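Local atomic coordinates of topoisomerase I-like protein (Leishmania donovani, PDB entry 2B9S), a protein that relaxes supercoiled DNA as part of a heterodimeric type IB topoisomerase, probably by nicking one strand, letting the duplex rotate and resealing the break. Residues W22-H27 with I186-A192; G29-P33 with N154-E158; C305-E311 with S355-F361. All blocks are in the same frame, centred on the assembly; numbering follows the deposited sequence.

Overall arrangement
Contacts 1 and 2 lie on the same side of the chain's centre, within the DNA-binding fragment of the type IB topoisomerase, while contact 3 lies on the opposite side, in the catalytic core. Centres are about 18 Å apart for contacts 1 and 2, which touch through Ile186 and Gly29; the centres of contacts 1 and 3 are about 47 Å apart. Along the chain, contact 2 falls entirely between the two segments of contact 1, and contact 3 follows both. Strand 25-26 leads into 29-33, one half of contact 2; the other half, 154-158, reaches the bound DNA at Glu158. In contact 3, the side chain of Cys305 is about 12 Å from the vanadate. The contacts thus sample both the DNA-binding and catalytic-core regions of this subunit.

Contact 1: W22-H27 with I186-A192; sequences WETLAH and INIGETA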
loop_
_atom_site.group_PDB
_atom_site.type_symbol
_atom_site.label_atom_id
_atom_site.label_comp_id
_atom_site.label_asym_id
_atom_site.label_seq_id
_atom_site.Cartn_x
_atom_site.Cartn_y
_atom_site.Cartn_z
ATOM N N TRP D 22 20.861 -10.604 -6.633
ATOM C CA TRP D 22 21.142 -11.965 -6.137
ATOM C C TRP D 22 22.040 -12.751 -7.112
ATOM O O TRP D 22 22.159 -12.394 -8.283
ATOM C CB TRP D 22 19.848 -12.758 -5.846
ATOM C CG TRP D 22 18.836 -12.808 -7.004
ATOM C CD1 TRP D 22 17.822 -11.908 -7.245
ATOM C CD2 TRP D 22 18.739 -13.794 -8.040
ATOM N NE1 TRP D 22 17.115 -12.274 -8.346
ATOM C CE2 TRP D 22 17.654 -13.419 -8.870
ATOM C CE3 TRP D 22 19.461 -14.955 -8.355
ATOM C CZ2 TRP D 22 17.265 -14.176 -10.002
ATOM C CZ3 TRP D 22 19.080 -15.703 -9.474
ATOM C CH2 TRP D 22 17.996 -15.304 -10.290
ATOM N N GLU D 23 22.666 -13.813 -6.603
ATOM C CA GLU D 23 23.508 -14.717 -7.402
ATOM C C GLU D 23 22.782 -16.021 -7.626
ATOM O O GLU D 23 22.842 -16.612 -8.709
ATOM C CB GLU D 23 24.854 -14.971 -6.706
ATOM C CG GLU D 23 25.783 -13.755 -6.748
ATOM C CD GLU D 23 26.041 -13.257 -8.176
ATOM O OE1 GLU D 23 26.093 -14.107 -9.109
ATOM O OE2 GLU D 23 26.195 -12.019 -8.354
ATOM N N THR D 24 22.098 -16.468 -6.581
ATOM C CA THR D 24 21.291 -17.671 -6.671
ATOM C C THR D 24 19.913 -17.444 -6.051
ATOM O O THR D 24 19.768 -16.744 -5.040
ATOM C CB THR D 24 21.962 -18.892 -5.985
ATOM O OG1 THR D 24 22.215 -18.589 -4.612
ATOM C CG2 THR D 24 23.265 -19.292 -6.685
ATOM N N LEU D 25 18.914 -18.063 -6.662
ATOM C CA LEU D 25 17.559 -18.008 -6.176
ATOM C C LEU D 25 16.824 -19.313 -6.448
ATOM O O LEU D 25 16.699 -19.739 -7.587
ATOM C CB LEU D 25 16.823 -16.800 -6.800
ATOM C CG LEU D 25 15.402 -16.445 -6.375
ATOM C CD1 LEU D 25 15.240 -16.346 -4.847
ATOM C CD2 LEU D 25 14.986 -15.155 -7.089
ATOM N N ALA D 26 16.332 -19.925 -5.382
ATOM C CA ALA D 26 15.554 -21.144 -5.448
ATOM C C ALA D 26 14.243 -20.984 -4.676
ATOM O O ALA D 26 14.225 -20.469 -3.553
ATOM C CB ALA D 26 16.364 -22.323 -4.876
ATOM N N HIS D 27 13.144 -21.442 -5.268
ATOM C CA HIS D 27 11.833 -21.375 -4.612
ATOM C C HIS D 27 10.887 -22.342 -5.289
ATOM O O HIS D 27 11.173 -22.840 -6.371
ATOM C CB HIS D 27 11.262 -19.932 -4.610
ATOM C CG HIS D 27 10.997 -19.379 -5.980
ATOM N ND1 HIS D 27 9.806 -19.581 -6.651
ATOM C CD2 HIS D 27 11.777 -18.638 -6.806
ATOM C CE1 HIS D 27 9.869 -18.997 -7.834
ATOM N NE2 HIS D 27 11.051 -18.413 -7.951
ATOM N N ILE D 186 7.441 -16.885 -13.833
ATOM C CA ILE D 186 8.322 -17.308 -12.746
ATOM C C ILE D 186 9.696 -16.666 -12.930
ATOM O O ILE D 186 10.272 -16.690 -14.023
ATOM C CB ILE D 186 8.407 -18.860 -12.687
ATOM C CG1 ILE D 186 7.050 -19.463 -12.273
ATOM C CG2 ILE D 186 9.540 -19.316 -11.780
ATOM C CD1 ILE D 186 6.717 -19.443 -10.771
ATOM N N ASN D 187 10.190 -16.035 -11.867
ATOM C CA ASN D 187 11.561 -15.525 -11.845
ATOM C C ASN D 187 12.365 -16.343 -10.848
ATOM O O ASN D 187 12.036 -16.381 -9.658
ATOM C CB ASN D 187 11.626 -14.045 -11.468
ATOM C CG ASN D 187 12.993 -13.441 -11.727
ATOM O OD1 ASN D 187 13.478 -13.472 -12.841
ATOM N ND2 ASN D 187 13.604 -12.878 -10.701
ATOM N N ILE D 188 13.416 -16.989 -11.356
ATOM C CA ILE D 188 14.218 -17.949 -10.591
ATOM C C ILE D 188 15.674 -18.018 -11.122
ATOM O O ILE D 188 15.961 -17.499 -12.206
ATOM C CB ILE D 188 13.514 -19.337 -10.618
ATOM C CG1 ILE D 188 13.908 -20.188 -9.405
ATOM C CG2 ILE D 188 13.635 -20.001 -12.000
ATOM C CD1 ILE D 188 13.040 -21.372 -9.179
ATOM N N GLY D 189 16.582 -18.648 -10.368
ATOM C CA GLY D 189 17.973 -18.834 -10.828
ATOM C C GLY D 189 18.105 -19.810 -11.981
ATOM O O GLY D 189 17.387 -20.802 -12.037
ATOM N N GLU D 190 19.028 -19.530 -12.901
ATOM C CA GLU D 190 19.325 -20.407 -14.056
ATOM C C GLU D 190 19.559 -21.885 -13.693
ATOM O O GLU D 190 19.243 -22.774 -14.470
ATOM C CB GLU D 190 20.583 -19.942 -14.811
ATOM C CG GLU D 190 20.767 -18.464 -15.004
ATOM C CD GLU D 190 21.355 -17.790 -13.782
ATOM O OE1 GLU D 190 22.605 -17.744 -13.629
ATOM O OE2 GLU D 190 20.545 -17.307 -12.975
ATOM N N THR D 191 20.152 -22.138 -12.531
ATOM C CA THR D 191 20.552 -23.489 -12.150
ATOM C C THR D 191 19.591 -24.105 -11.142
ATOM O O THR D 191 19.811 -25.232 -10.701
ATOM C CB THR D 191 22.009 -23.528 -11.545
ATOM O OG1 THR D 191 22.043 -22.853 -10.276
ATOM C CG2 THR D 191 23.022 -22.890 -12.476
ATOM N N ALA D 192 18.536 -23.373 -10.770
ATOM C CA ALA D 192 17.582 -23.872 -9.776
ATOM C C ALA D 192 16.609 -24.885 -10.375
ATOM O O ALA D 192 16.382 -24.910 -11.590
ATOM C CB ALA D 192 16.823 -22.736 -9.113
#
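With chi1 at 63°, His27 has its CG between the backbone N and the carbonyl carbon, and the ring reaches across to the backbone of Asn187; Trp22 adopts a similar first torsion (53°) and brings its six-membered ring to the Ile188-Gly189 peptide. The hydrogen bond from His27 NE2 to Asn187 O is 2.8 Å long. The acceptor lies close to the imidazole plane, whereas the donor stands 41° out of the carbonyl plane. At the other ring nitrogen, ND1 is hydrogen-bonded to Gly29 N, so both nitrogens are used and the ring's rotation is fixed. Ile188 CD1 covers one imidazole face, 4.0 Å from the centroid of His27, a CH-pi contact. Trp22 CH2 is 3.6 Å from Ile188 O, which lies at the edge of the indole, and His210 stacks on the same ring system. Between Trp22 and His27, Gly189 N donates to Leu25 O at 3.0 Å, and Ala192 CB packs against that same oxygen at 3.4 Å. Ala192 N to Gly189 O closes the turn. The arrangement is that of a type I beta turn, Gly189 to Ala192, that follows strand 185-187 of the mixed sheet, docked on edge strand 25-26 of the antiparallel sheet.

Contact 2: G29-P33 with N154-E158; sequences GVLFP and NFRVE. With nucleotides of chain C.
Val157 overlaps Val30 through its CG2 methyl, which lies 3.7 Å from Val30 CB and reaches Val30 CG2 as well. The two backbones form a single parallel beta bridge between Leu31 and Arg156, joining loops of the DNA-binding fragment. Its evidence is a pair of bonds made by one residue: Leu31 N donates to Phe155 O at 2.8 Å, and Val157 N donates to Leu31 O at 2.9 Å, with N-H...O angles of 157° and 148°. Leu31 O also receives a CA-H...O contact from Arg156 CA at 3.4 Å, so two groups converge on that oxygen.

Val157 has CG1 anti to its backbone N (chi1 180°), which leaves CG2 to meet Val30; its CB faces the Pro33 ring, and Pro33 CD comes within 3.4 Å of Val157 O. On the other side of the bridge, Leu31 and Arg156 run side by side in the same direction, with Leu31 CD2 3.5 Å from Arg156 NH1. The Phe155 ring turns its edge to Leu31, with CD2 4.1 Å from Leu31 CB, while its CE2 lies over one face of the Arg156 guanidinium. Helix 125-137 borders this group, Ala137 touching Leu31, Phe155 and Arg156.

Beyond the bridge the chain reaches DNA at Glu158. Its carboxylate is held by salt bridges to Lys176 and Lys227, which probably offset its charge near the backbone phosphates. It packs against the deoxyribose, with Glu158 OE2 3.4 Å from C2' of DT12 of chain C.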
loop_
_atom_site.group_PDB
_atom_site.type_symbol
_atom_site.label_atom_id
_atom_site.label_comp_id
_atom_site.label_asym_id
_atom_site.label_seq_id
_atom_site.Cartn_x
_atom_site.Cartn_y
_atom_site.Cartn_z
ATOM N N GLY D 29 7.581 -21.731 -6.205
ATOM C CA GLY D 29 6.467 -21.092 -6.909
ATOM C C GLY D 29 5.353 -20.657 -5.979
ATOM O O GLY D 29 5.597 -20.198 -4.866
ATOM N N VAL D 30 4.122 -20.844 -6.426
ATOM C CA VAL D 30 2.963 -20.222 -5.790
ATOM C C VAL D 30 1.887 -21.216 -5.380
ATOM O O VAL D 30 1.750 -22.268 -5.995
ATOM C CB VAL D 30 2.349 -19.145 -6.725
ATOM C CG1 VAL D 30 3.347 -17.982 -6.916
ATOM C CG2 VAL D 30 1.937 -19.749 -8.079
ATOM N N LEU D 31 1.133 -20.874 -4.336
ATOM C CA LEU D 31 -0.007 -21.683 -3.908
ATOM C C LEU D 31 -1.301 -21.130 -4.522
ATOM O O LEU D 31 -1.728 -20.010 -4.210
ATOM C CB LEU D 31 -0.075 -21.783 -2.367
ATOM C CG LEU D 31 -1.162 -22.657 -1.685
ATOM C CD1 LEU D 31 -1.236 -24.080 -2.238
ATOM C CD2 LEU D 31 -1.028 -22.697 -0.173
ATOM N N PHE D 32 -1.898 -21.914 -5.413
ATOM C CA PHE D 32 -3.154 -21.582 -6.087
ATOM C C PHE D 32 -4.332 -21.916 -5.178
ATOM O O PHE D 32 -4.354 -22.999 -4.589
ATOM C CB PHE D 32 -3.305 -22.428 -7.358
ATOM C CG PHE D 32 -2.364 -22.054 -8.463
ATOM C CD1 PHE D 32 -2.674 -21.011 -9.335
ATOM C CD2 PHE D 32 -1.177 -22.763 -8.657
ATOM C CE1 PHE D 32 -1.801 -20.660 -10.372
ATOM C CE2 PHE D 32 -0.304 -22.420 -9.691
ATOM C CZ PHE D 32 -0.618 -21.369 -10.547
ATOM N N PRO D 33 -5.320 -20.996 -5.049
ATOM C CA PRO D 33 -6.514 -21.333 -4.256
ATOM C C PRO D 33 -7.246 -22.560 -4.827
ATOM O O PRO D 33 -7.060 -22.882 -6.009
ATOM C CB PRO D 33 -7.389 -20.060 -4.374
ATOM C CG PRO D 33 -6.844 -19.313 -5.529
ATOM C CD PRO D 33 -5.399 -19.626 -5.600
ATOM N N ASN D 154 3.742 -13.125 -0.068
ATOM C CA ASN D 154 2.411 -13.348 -0.657
ATOM C C ASN D 154 2.401 -14.490 -1.687
ATOM O O ASN D 154 1.991 -14.303 -2.838
ATOM C CB ASN D 154 1.848 -12.031 -1.243
ATOM C CG ASN D 154 2.768 -11.413 -2.304
ATOM O OD1 ASN D 154 3.980 -11.277 -2.093
ATOM N ND2 ASN D 154 2.195 -11.043 -3.451
ATOM N N PHE D 155 2.853 -15.674 -1.261
ATOM C CA PHE D 155 2.916 -16.870 -2.132
ATOM C C PHE D 155 1.535 -17.439 -2.512
ATOM O O PHE D 155 1.423 -18.196 -3.471
ATOM C CB PHE D 155 3.761 -17.966 -1.485
ATOM C CG PHE D 155 3.264 -18.389 -0.133
ATOM C CD1 PHE D 155 3.809 -17.830 1.029
ATOM C CD2 PHE D 155 2.238 -19.332 -0.016
ATOM C CE1 PHE D 155 3.333 -18.219 2.283
ATOM C CE2 PHE D 155 1.752 -19.716 1.222
ATOM C CZ PHE D 155 2.298 -19.176 2.379
ATOM N N ARG D 156 0.501 -17.097 -1.747
ATOM C CA ARG D 156 -0.873 -17.496 -2.101
ATOM C C ARG D 156 -1.461 -16.559 -3.143
ATOM O O ARG D 156 -1.738 -15.394 -2.845
ATOM C CB ARG D 156 -1.785 -17.487 -0.880
ATOM C CG ARG D 156 -1.519 -18.569 0.100
ATOM C CD ARG D 156 -2.613 -18.602 1.136
ATOM N NE ARG D 156 -2.020 -18.788 2.449
ATOM C CZ ARG D 156 -1.949 -19.955 3.079
ATOM N NH1 ARG D 156 -2.467 -21.055 2.516
ATOM N NH2 ARG D 156 -1.373 -20.008 4.275
ATOM N N VAL D 157 -1.652 -17.078 -4.350
ATOM C CA VAL D 157 -2.256 -16.343 -5.453
ATOM C C VAL D 157 -3.644 -15.826 -5.051
ATOM O O VAL D 157 -4.455 -16.566 -4.459
ATOM C CB VAL D 157 -2.369 -17.222 -6.730
ATOM C CG1 VAL D 157 -3.011 -16.440 -7.876
ATOM C CG2 VAL D 157 -1.015 -17.732 -7.141
ATOM N N GLU D 158 -3.894 -14.553 -5.369
ATOM C CA GLU D 158 -5.152 -13.880 -5.036
ATOM C C GLU D 158 -6.299 -14.672 -5.618
ATOM O O GLU D 158 -6.278 -14.968 -6.832
ATOM C CB GLU D 158 -5.183 -12.457 -5.607
ATOM C CG GLU D 158 -4.184 -11.543 -4.966
ATOM C CD GLU D 158 -4.235 -10.127 -5.522
ATOM O OE1 GLU D 158 -5.278 -9.724 -6.086
ATOM O OE2 GLU D 158 -3.217 -9.420 -5.396
ATOM P P DT C 12 -6.072 -11.422 -1.364
ATOM O OP1 DT C 12 -7.287 -11.944 -2.017
ATOM O OP2 DT C 12 -4.773 -12.112 -1.557
ATOM O "O5'" DT C 12 -5.919 -9.901 -1.818
ATOM C "C5'" DT C 12 -7.029 -8.966 -1.787
ATOM C "C4'" DT C 12 -6.494 -7.577 -2.061
ATOM O "O4'" DT C 12 -5.625 -7.205 -0.971
ATOM C "C3'" DT C 12 -5.645 -7.367 -3.326
ATOM O "O3'" DT C 12 -5.939 -6.057 -3.874
ATOM C "C2'" DT C 12 -4.200 -7.352 -2.826
ATOM C "C1'" DT C 12 -4.500 -6.598 -1.540
ATOM N N1 DT C 12 -3.344 -6.416 -0.653
ATOM C C2 DT C 12 -3.310 -5.286 0.129
ATOM O O2 DT C 12 -4.211 -4.469 0.159
ATOM N N3 DT C 12 -2.157 -5.170 0.868
ATOM C C4 DT C 12 -1.086 -6.043 0.878
ATOM O O4 DT C 12 -0.097 -5.848 1.567
ATOM C C5 DT C 12 -1.190 -7.189 0.028
ATOM C C7 DT C 12 -0.151 -8.272 0.048
ATOM C C6 DT C 12 -2.287 -7.312 -0.693
#

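Contact 3: C305-E311 with S355-F361; sequences CCSLRVE and SPGMDIF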
loop_
_atom_site.group_PDB
_atom_site.type_symbol
_atom_site.label_atom_id
_atom_site.label_comp_id
_atom_site.label_asym_id
_atom_site.label_seq_id
_atom_site.Cartn_x
_atom_site.Cartn_y
_atom_site.Cartn_z
ATOM N N CYS D 305 0.328 16.655 -3.777
ATOM C CA CYS D 305 0.821 18.014 -3.963
ATOM C C CYS D 305 0.670 18.575 -5.401
ATOM O O CYS D 305 -0.068 19.529 -5.617
ATOM C CB CYS D 305 2.264 18.114 -3.464
ATOM S SG CYS D 305 2.819 19.795 -3.474
ATOM N N CYS D 306 1.347 17.952 -6.366
ATOM C CA CYS D 306 1.403 18.432 -7.739
ATOM C C CYS D 306 0.052 18.411 -8.463
ATOM O O CYS D 306 -0.097 19.067 -9.504
ATOM C CB CYS D 306 2.454 17.654 -8.549
ATOM S SG CYS D 306 4.187 17.791 -7.936
ATOM N N SER D 307 -0.927 17.688 -7.916
ATOM C CA SER D 307 -2.253 17.595 -8.546
ATOM C C SER D 307 -3.391 18.344 -7.796
ATOM O O SER D 307 -4.575 18.212 -8.138
ATOM C CB SER D 307 -2.611 16.123 -8.827
ATOM O OG SER D 307 -2.613 15.361 -7.642
ATOM N N LEU D 308 -3.042 19.130 -6.778
ATOM C CA LEU D 308 -4.055 19.951 -6.096
ATOM C C LEU D 308 -4.751 20.880 -7.092
ATOM O O LEU D 308 -4.123 21.433 -7.977
ATOM C CB LEU D 308 -3.466 20.761 -4.942
ATOM C CG LEU D 308 -2.849 19.991 -3.772
ATOM C CD1 LEU D 308 -1.921 20.911 -2.974
ATOM C CD2 LEU D 308 -3.920 19.310 -2.878
ATOM N N ARG D 309 -6.065 21.006 -6.939
ATOM C CA ARG D 309 -6.884 21.851 -7.798
ATOM C C ARG D 309 -7.370 23.059 -6.981
ATOM O O ARG D 309 -7.324 23.050 -5.740
ATOM C CB ARG D 309 -8.068 21.058 -8.369
ATOM C CG ARG D 309 -7.666 19.865 -9.267
ATOM C CD ARG D 309 -8.863 19.245 -9.956
ATOM N NE ARG D 309 -9.712 18.515 -9.020
ATOM C CZ ARG D 309 -9.627 17.203 -8.768
ATOM N NH1 ARG D 309 -8.715 16.451 -9.375
ATOM N NH2 ARG D 309 -10.447 16.649 -7.887
ATOM N N VAL D 310 -7.845 24.081 -7.688
ATOM C CA VAL D 310 -8.345 25.305 -7.063
ATOM C C VAL D 310 -9.358 25.035 -5.933
ATOM O O VAL D 310 -9.282 25.655 -4.864
ATOM C CB VAL D 310 -8.877 26.305 -8.139
ATOM C CG1 VAL D 310 -9.575 27.513 -7.487
ATOM C CG2 VAL D 310 -7.725 26.733 -9.051
ATOM N N GLU D 311 -10.276 24.096 -6.169
ATOM C CA GLU D 311 -11.239 23.640 -5.159
ATOM C C GLU D 311 -10.654 23.057 -3.849
ATOM O O GLU D 311 -11.374 22.917 -2.858
ATOM C CB GLU D 311 -12.176 22.607 -5.783
ATOM C CG GLU D 311 -11.468 21.332 -6.303
ATOM C CD GLU D 311 -12.345 20.505 -7.244
ATOM O OE1 GLU D 311 -13.590 20.676 -7.204
ATOM O OE2 GLU D 311 -11.800 19.693 -8.037
ATOM N N SER D 355 -11.243 28.430 -12.614
ATOM C CA SER D 355 -12.408 27.724 -12.107
ATOM C C SER D 355 -11.991 26.612 -11.103
ATOM O O SER D 355 -10.806 26.226 -11.050
ATOM C CB SER D 355 -13.285 27.224 -13.263
ATOM O OG SER D 355 -12.533 26.475 -14.185
ATOM N N PRO D 356 -12.935 26.145 -10.262
ATOM C CA PRO D 356 -12.578 25.193 -9.167
ATOM C C PRO D 356 -11.887 23.882 -9.605
ATOM O O PRO D 356 -10.996 23.392 -8.902
ATOM C CB PRO D 356 -13.927 24.907 -8.491
ATOM C CG PRO D 356 -14.790 26.148 -8.831
ATOM C CD PRO D 356 -14.376 26.474 -10.252
ATOM N N GLY D 357 -12.269 23.351 -10.766
ATOM C CA GLY D 357 -11.671 22.130 -11.275
ATOM C C GLY D 357 -10.323 22.230 -11.972
ATOM O O GLY D 357 -9.840 21.240 -12.504
ATOM N N MET D 358 -9.706 23.408 -11.994
ATOM C CA MET D 358 -8.413 23.581 -12.656
ATOM C C MET D 358 -7.262 23.332 -11.677
ATOM O O MET D 358 -7.426 23.550 -10.457
ATOM C CB MET D 358 -8.319 24.984 -13.264
ATOM C CG MET D 358 -9.133 25.170 -14.578
ATOM S SD MET D 358 -9.190 26.884 -15.217
ATOM C CE MET D 358 -7.483 27.187 -15.646
ATOM N N ASP D 359 -6.118 22.860 -12.197
ATOM C CA ASP D 359 -4.913 22.622 -11.388
ATOM C C ASP D 359 -4.285 23.928 -10.924
ATOM O O ASP D 359 -4.122 24.849 -11.722
ATOM C CB ASP D 359 -3.792 21.918 -12.182
ATOM C CG ASP D 359 -4.121 20.491 -12.589
ATOM O OD1 ASP D 359 -5.133 19.918 -12.137
ATOM O OD2 ASP D 359 -3.321 19.947 -13.390
ATOM N N ILE D 360 -3.856 23.937 -9.663
ATOM C CA ILE D 360 -3.040 25.006 -9.078
ATOM C C ILE D 360 -1.624 25.027 -9.654
ATOM O O ILE D 360 -1.113 26.092 -10.034
ATOM C CB ILE D 360 -2.919 24.832 -7.550
ATOM C CG1 ILE D 360 -4.291 24.909 -6.893
ATOM C CG2 ILE D 360 -1.963 25.885 -6.963
ATOM C CD1 ILE D 360 -4.303 24.453 -5.456
ATOM N N PHE D 361 -0.983 23.859 -9.697
ATOM C CA PHE D 361 0.361 23.750 -10.271
ATOM C C PHE D 361 0.329 23.195 -11.692
ATOM O O PHE D 361 0.937 22.181 -11.977
ATOM C CB PHE D 361 1.289 22.925 -9.369
ATOM C CG PHE D 361 1.329 23.404 -7.934
ATOM C CD1 PHE D 361 1.781 24.694 -7.626
ATOM C CD2 PHE D 361 0.895 22.567 -6.893
ATOM C CE1 PHE D 361 1.802 25.137 -6.305
ATOM C CE2 PHE D 361 0.917 22.990 -5.585
ATOM C CZ PHE D 361 1.379 24.283 -5.280
HETATM O O HOH W 1 -1.884 21.105 -9.402
HETATM O O HOH W 2 -5.550 17.228 -10.404
#
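Phe361 turns the edge of its ring to Cys305, with CD2 3.4 Å from Cys305 O and that oxygen in the ring plane; Cys305 SG is set obliquely, a sulfur-aromatic contact. The frame is a single antiparallel beta bridge in the catalytic core, with Arg309 and Asp359 as its non-hydrogen-bonded pair. Flanking it, Ile360 N donates to Leu308 O at 3.0 Å and Val310 N to Met358 O at 2.9 Å, the latter nearly along the C=O axis. A third bond, Glu311 N to Pro356 O at 2.9 Å, uses a lone pair in the carbonyl plane and ties the 3-10 segment starting at Val310 to the type I turn Ser355-Met358.

Ile360 points toward the opposite segment, and its CD1 touches Leu308 CB at 3.8 Å, while CG2 covers the centre of one face of Phe361. Arg309 instead leads away: CD lies against Gly357 O, and the bend at chi3 (-71°) swings NE into a salt bridge with Glu311 OE2, 2.6 Å away in the guanidinium plane. Arg309 makes another to Asp301. Two waters complete the join. One bridges Cys306 O, Leu308 O and Phe361 N; the other donates to Ser307 O at 2.7 Å and to Asp359 OD1 at 3.2 Å.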